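Local coordinates for protein ATP:cob(I)alamin adenosyltransferase (PDB 5CX7) that binds heme through its C-terminal domain and probably converts cob(I)alamin to adenosylcobalamin, the cofactor of propanediol dehydratase, at residues 13-16 against 17-21; 23-26 against 27-31. All blocks are in the same frame, centred on the assembly; numbering follows the deposited sequence.

Contact 1. Residues 13-16 against 17-21. With HEM (protoporphyrin IX containing Fe), chain B.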
loop_
_atom_site.group_PDB
_atom_site.type_symbol
_atom_site.label_atom_id
_atom_site.label_comp_id
_atom_site.label_asym_id
_atom_site.label_seq_id
_atom_site.Cartn_x
_atom_site.Cartn_y
_atom_site.Cartn_z
ATOM N N SER E 13 -32.254 0.538 -10.730
ATOM C CA SER E 13 -33.025 1.674 -10.261
ATOM C C SER E 13 -32.894 1.737 -8.762
ATOM O O SER E 13 -32.452 0.758 -8.146
ATOM C CB SER E 13 -34.504 1.466 -10.643
ATOM O OG SER E 13 -35.054 0.309 -10.005
ATOM N N PHE E 14 -33.420 2.817 -8.175
ATOM C CA PHE E 14 -33.582 2.930 -6.739
ATOM C C PHE E 14 -34.320 1.751 -6.170
ATOM O O PHE E 14 -33.887 1.072 -5.196
ATOM C CB PHE E 14 -34.322 4.214 -6.284
ATOM C CG PHE E 14 -34.753 4.157 -4.813
ATOM C CD1 PHE E 14 -33.851 4.323 -3.830
ATOM C CD2 PHE E 14 -36.036 3.736 -4.470
ATOM C CE1 PHE E 14 -34.208 4.201 -2.492
ATOM C CE2 PHE E 14 -36.416 3.577 -3.142
ATOM C CZ PHE E 14 -35.481 3.811 -2.143
ATOM N N HIS E 15 -35.469 1.437 -6.757
ATOM C CA HIS E 15 -36.224 0.286 -6.334
ATOM C C HIS E 15 -35.424 -1.044 -6.402
ATOM O O HIS E 15 -35.533 -1.921 -5.539
ATOM C CB HIS E 15 -37.534 0.175 -7.179
ATOM C CG HIS E 15 -38.376 -1.018 -6.828
ATOM N ND1 HIS E 15 -39.247 -1.061 -5.751
ATOM C CD2 HIS E 15 -38.479 -2.218 -7.439
ATOM C CE1 HIS E 15 -39.836 -2.244 -5.704
ATOM N NE2 HIS E 15 -39.410 -2.949 -6.733
ATOM N N ASP E 16 -34.719 -1.279 -7.489
ATOM C CA ASP E 16 -33.863 -2.495 -7.586
ATOM C C ASP E 16 -32.900 -2.602 -6.401
ATOM O O ASP E 16 -32.738 -3.652 -5.827
ATOM C CB ASP E 16 -33.019 -2.491 -8.854
ATOM C CG ASP E 16 -33.834 -2.660 -10.135
ATOM O OD1 ASP E 16 -34.780 -3.459 -10.148
ATOM O OD2 ASP E 16 -33.382 -2.195 -11.228
ATOM N N LEU E 17 -32.207 -1.508 -6.146
ATOM C CA LEU E 17 -31.181 -1.478 -5.081
ATOM C C LEU E 17 -31.821 -1.716 -3.729
ATOM O O LEU E 17 -31.292 -2.444 -2.898
ATOM C CB LEU E 17 -30.479 -0.102 -5.081
ATOM C CG LEU E 17 -29.637 0.197 -6.338
ATOM C CD1 LEU E 17 -29.201 1.663 -6.362
ATOM C CD2 LEU E 17 -28.455 -0.729 -6.523
ATOM N N HIS E 18 -32.928 -1.013 -3.481
ATOM C CA HIS E 18 -33.628 -1.098 -2.253
ATOM C C HIS E 18 -34.114 -2.517 -1.979
ATOM O O HIS E 18 -33.962 -2.991 -0.868
ATOM C CB HIS E 18 -34.784 -0.075 -2.217
ATOM C CG HIS E 18 -35.332 0.131 -0.840
ATOM N ND1 HIS E 18 -36.444 -0.545 -0.379
ATOM C CD2 HIS E 18 -34.895 0.889 0.199
ATOM C CE1 HIS E 18 -36.684 -0.213 0.879
ATOM N NE2 HIS E 18 -35.763 0.639 1.221
ATOM N N GLN E 19 -34.727 -3.134 -2.968
ATOM C CA GLN E 19 -35.269 -4.480 -2.861
ATOM C C GLN E 19 -34.207 -5.523 -2.714
ATOM O O GLN E 19 -34.373 -6.417 -1.917
ATOM C CB GLN E 19 -36.227 -4.852 -4.019
ATOM C CG GLN E 19 -37.468 -3.992 -3.984
ATOM C CD GLN E 19 -38.167 -4.058 -2.626
ATOM O OE1 GLN E 19 -38.704 -5.104 -2.281
ATOM N NE2 GLN E 19 -38.218 -2.955 -1.888
ATOM N N LEU E 20 -33.102 -5.381 -3.442
ATOM C CA LEU E 20 -31.990 -6.292 -3.275
ATOM C C LEU E 20 -31.499 -6.263 -1.857
ATOM O O LEU E 20 -31.301 -7.333 -1.260
ATOM C CB LEU E 20 -30.813 -5.936 -4.195
ATOM C CG LEU E 20 -30.900 -6.339 -5.656
ATOM C CD1 LEU E 20 -29.826 -5.648 -6.486
ATOM C CD2 LEU E 20 -30.826 -7.842 -5.826
ATOM N N THR E 21 -31.317 -5.080 -1.335
ATOM C CA THR E 21 -30.751 -4.876 -0.018
ATOM C C THR E 21 -31.677 -5.374 1.110
ATOM O O THR E 21 -31.310 -6.169 1.966
ATOM C CB THR E 21 -30.386 -3.449 0.215
ATOM O OG1 THR E 21 -29.517 -2.974 -0.811
ATOM C CG2 THR E 21 -29.649 -3.319 1.555
HETATM C CHA HEM B . -38.928 2.269 2.684
HETATM C CHB HEM B . -34.669 4.324 1.529
HETATM C CHC HEM B . -32.587 0.339 3.304
HETATM C CHD HEM B . -36.802 -1.426 4.804
HETATM C C1A HEM B . -37.960 3.092 2.205
HETATM C C2A HEM B . -38.222 4.255 1.467
HETATM C C3A HEM B . -37.023 4.826 1.139
HETATM C C4A HEM B . -36.000 4.056 1.683
HETATM C CMA HEM B . -36.808 6.086 0.318
HETATM C CAA HEM B . -39.586 4.789 1.045
HETATM C CBA HEM B . -39.786 4.312 -0.417
HETATM C CGA HEM B . -41.215 3.982 -0.773
HETATM O O1A HEM B . -41.878 4.813 -1.448
HETATM O O2A HEM B . -41.708 2.880 -0.409
HETATM C C1B HEM B . -33.710 3.419 1.934
HETATM C C2B HEM B . -32.342 3.598 1.723
HETATM C C3B HEM B . -31.741 2.480 2.220
HETATM C C4B HEM B . -32.807 1.582 2.729
HETATM C CMB HEM B . -31.737 4.841 1.058
HETATM C CAB HEM B . -30.275 2.309 2.211
HETATM C CBB HEM B . -29.567 1.311 2.684
HETATM C C1C HEM B . -33.535 -0.508 3.852
HETATM C C2C HEM B . -33.242 -1.767 4.458
HETATM C C3C HEM B . -34.480 -2.265 4.899
HETATM C C4C HEM B . -35.470 -1.289 4.532
HETATM C CMC HEM B . -31.861 -2.431 4.599
HETATM C CAC HEM B . -34.859 -3.531 5.612
HETATM C CBC HEM B . -34.050 -4.479 6.014
HETATM C C1D HEM B . -37.701 -0.505 4.314
HETATM C C2D HEM B . -39.119 -0.766 4.573
HETATM C C3D HEM B . -39.761 0.253 3.963
HETATM C C4D HEM B . -38.698 1.122 3.382
HETATM C CMD HEM B . -39.691 -1.934 5.361
HETATM C CAD HEM B . -41.277 0.476 3.953
HETATM C CBD HEM B . -42.076 -0.568 3.169
HETATM C CGD HEM B . -42.680 -0.024 1.892
HETATM O O1D HEM B . -43.917 -0.205 1.636
HETATM O O2D HEM B . -41.933 0.573 1.075
HETATM N NA HEM B . -36.572 2.967 2.306
HETATM N NB HEM B . -33.929 2.244 2.521
HETATM N NC HEM B . -34.884 -0.269 3.856
HETATM N ND HEM B . -37.485 0.630 3.589
HETATM FE FE HEM B . -35.783 1.419 3.041
#

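Contact 2. Residues 23-26 against 27-31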
loop_
_atom_site.group_PDB
_atom_site.type_symbol
_atom_site.label_atom_id
_atom_site.label_comp_id
_atom_site.label_asym_id
_atom_site.label_seq_id
_atom_site.Cartn_x
_atom_site.Cartn_y
_atom_site.Cartn_z
ATOM N N ALA E 23 -34.203 -7.590 0.722
ATOM C CA ALA E 23 -34.373 -9.034 0.613
ATOM C C ALA E 23 -33.150 -9.764 1.134
ATOM O O ALA E 23 -33.304 -10.822 1.757
ATOM C CB ALA E 23 -34.625 -9.449 -0.815
ATOM N N ALA E 24 -31.938 -9.224 0.907
ATOM C CA ALA E 24 -30.750 -9.879 1.427
ATOM C C ALA E 24 -30.788 -9.865 2.934
ATOM O O ALA E 24 -30.542 -10.888 3.593
ATOM C CB ALA E 24 -29.448 -9.202 0.923
ATOM N N VAL E 25 -31.052 -8.720 3.530
ATOM C CA VAL E 25 -31.087 -8.608 4.990
ATOM C C VAL E 25 -32.185 -9.495 5.597
ATOM O O VAL E 25 -31.963 -10.196 6.600
ATOM C CB VAL E 25 -31.288 -7.147 5.406
ATOM C CG1 VAL E 25 -31.640 -6.982 6.890
ATOM C CG2 VAL E 25 -30.045 -6.323 5.110
ATOM N N GLU E 26 -33.382 -9.477 4.992
ATOM C CA GLU E 26 -34.482 -10.358 5.449
ATOM C C GLU E 26 -34.069 -11.847 5.442
ATOM O O GLU E 26 -34.337 -12.580 6.393
ATOM C CB GLU E 26 -35.762 -10.122 4.627
ATOM C CG GLU E 26 -36.404 -8.790 5.043
ATOM C CD GLU E 26 -37.626 -8.404 4.207
ATOM O OE1 GLU E 26 -37.981 -9.162 3.255
ATOM O OE2 GLU E 26 -38.208 -7.329 4.480
ATOM N N ARG E 27 -33.466 -12.299 4.359
ATOM C CA ARG E 27 -33.020 -13.662 4.267
ATOM C C ARG E 27 -31.930 -13.996 5.306
ATOM O O ARG E 27 -31.971 -15.073 5.938
ATOM C CB ARG E 27 -32.509 -13.991 2.838
ATOM C CG ARG E 27 -32.095 -15.427 2.618
ATOM C CD ARG E 27 -33.254 -16.377 3.033
ATOM N NE ARG E 27 -32.871 -17.744 2.777
ATOM C CZ ARG E 27 -33.453 -18.819 3.327
ATOM N NH1 ARG E 27 -34.477 -18.691 4.168
ATOM N NH2 ARG E 27 -32.973 -20.065 3.061
ATOM N N ALA E 28 -30.951 -13.071 5.479
ATOM C CA ALA E 28 -29.955 -13.273 6.518
ATOM C C ALA E 28 -30.593 -13.374 7.930
ATOM O O ALA E 28 -30.201 -14.235 8.756
ATOM C CB ALA E 28 -28.938 -12.130 6.477
ATOM N N GLN E 29 -31.574 -12.528 8.217
ATOM C CA GLN E 29 -32.368 -12.652 9.458
ATOM C C GLN E 29 -33.040 -14.047 9.605
ATOM O O GLN E 29 -32.991 -14.625 10.680
ATOM C CB GLN E 29 -33.429 -11.559 9.551
ATOM C CG GLN E 29 -32.832 -10.209 9.821
ATOM C CD GLN E 29 -33.817 -9.066 9.674
ATOM O OE1 GLN E 29 -34.860 -9.202 9.062
ATOM N NE2 GLN E 29 -33.484 -7.954 10.240
ATOM N N GLN E 30 -33.609 -14.586 8.520
ATOM C CA GLN E 30 -34.217 -15.895 8.571
ATOM C C GLN E 30 -33.196 -16.956 8.905
ATOM O O GLN E 30 -33.501 -17.914 9.611
ATOM C CB GLN E 30 -34.879 -16.273 7.233
ATOM C CG GLN E 30 -36.166 -15.508 6.967
ATOM C CD GLN E 30 -36.684 -15.593 5.526
ATOM O OE1 GLN E 30 -36.141 -16.274 4.663
ATOM N NE2 GLN E 30 -37.601 -14.687 5.225
ATOM N N LEU E 31 -31.982 -16.801 8.338
ATOM C CA LEU E 31 -30.935 -17.755 8.588
ATOM C C LEU E 31 -30.262 -17.535 9.921
ATOM O O LEU E 31 -29.402 -18.331 10.254
ATOM C CB LEU E 31 -29.920 -17.743 7.435
ATOM C CG LEU E 31 -30.459 -18.156 6.071
ATOM C CD1 LEU E 31 -29.378 -18.117 5.020
ATOM C CD2 LEU E 31 -31.082 -19.557 6.105
HETATM O O HOH W 1 -36.629 -11.802 8.227
#

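Contact 1. Residues 13-16 against 17-21
Phe14 and His18, one helical turn apart, extend side by side toward the heme. Their rings are nearly parallel (29°) but slid apart, with centroids 5.3 Å from each other, so they barely overlap; Phe14 CZ and His18 CD2 come within 3.8 Å, and His18 CB also lies over one face of the Phe14 ring in a CH-pi contact. In both residues CG lies anti to the backbone N (chi1 167° and -165°), which lets the two side chains run together toward the heme. A second CH-pi contact places Gln19 CG over one face of the His15 imidazole, 3.6 Å from its centroid.

On the heme side, His18 NE2 binds the iron at 2.0 Å, and His18 of the second subunit supplies the other axial nitrogen. Phe14 CZ packs 3.6 Å from the heme methyl CMA, and Thr21 CG2 lies 3.9 Å from CMC.

Hydrogen bonds set the helix start. Asp16 N donates to Ser13 OG and Ser13 N returns a bond to Asp16 OD2, each 3.0 Å long; Arg112 adds a salt bridge to that same carboxylate oxygen. Backbone bonds follow from Leu17 N to Ser13 O onward. A capping box thus opens a helix that carries a bis-histidine heme site shared between subunits.

Contact 2. Residues 23-26 against 27-31
Arg27 packs its CB against Ala23 O, the carbonyl that also accepts from Arg27 N. Its side chain leaves with CG anti to the backbone N and then bends at chi2 (54°), which carries the guanidinium on toward the later residues of the helix. There NH1 donates to Gln30 OE1 at 3.0 Å, with the amide oxygen close to the guanidinium plane, while NH2 forms a salt bridge with Asp132; two partners therefore restrain the group's rotation. Leu31 CD2 lies over one guanidinium face, 3.6 Å above its plane.

Ala28 continues the helical bonding, its N donating to Ala24 O. Gln29 N bonds to Val25 O, and its side chain crosses that of Val25, with NE2 3.9 Å from CG1. A water bridges the turn, donating to Glu26 O at 3.0 Å and, over a longer 3.3 Å, to Gln29 OE1. Glu26 itself pairs with Arg22 through OE2. Both Glu26 and Gln29 are probable magnesium ligands, although no magnesium occupies the site here. Gln30 N also reaches Glu26 O, and its CG lies 3.5 Å from that oxygen.

Ala24 and Arg27 pack against helix 127-139, touching Ile133 in common, whereas Ala28 meets Val35 and Met52 in the loops flanking strands 36-41 and 46-51, and Val25 touches the heme.

How the contacts relate
From the N terminus, the chain enters helix 14-31 at contact 1 and reaches contact 2 farther along the same helix, their centres 15 Å apart. The two lie in series: neither nests in nor crosses the other, and each joins successive helical turns without closing a loop. Arg22 is the one residue between them in sequence. Contact 1 sets the helix start against strands 36-41 and 46-51 and against the second subunit across the heme; contact 2 seats the later turns against helix 127-139. Phe14, His18 and Thr21 from the first and Val25 from the second all contribute to the heme pocket, so this one helix supplies most of the chain's heme-pocket residues, with Trp50 of strand 46-51 completing them.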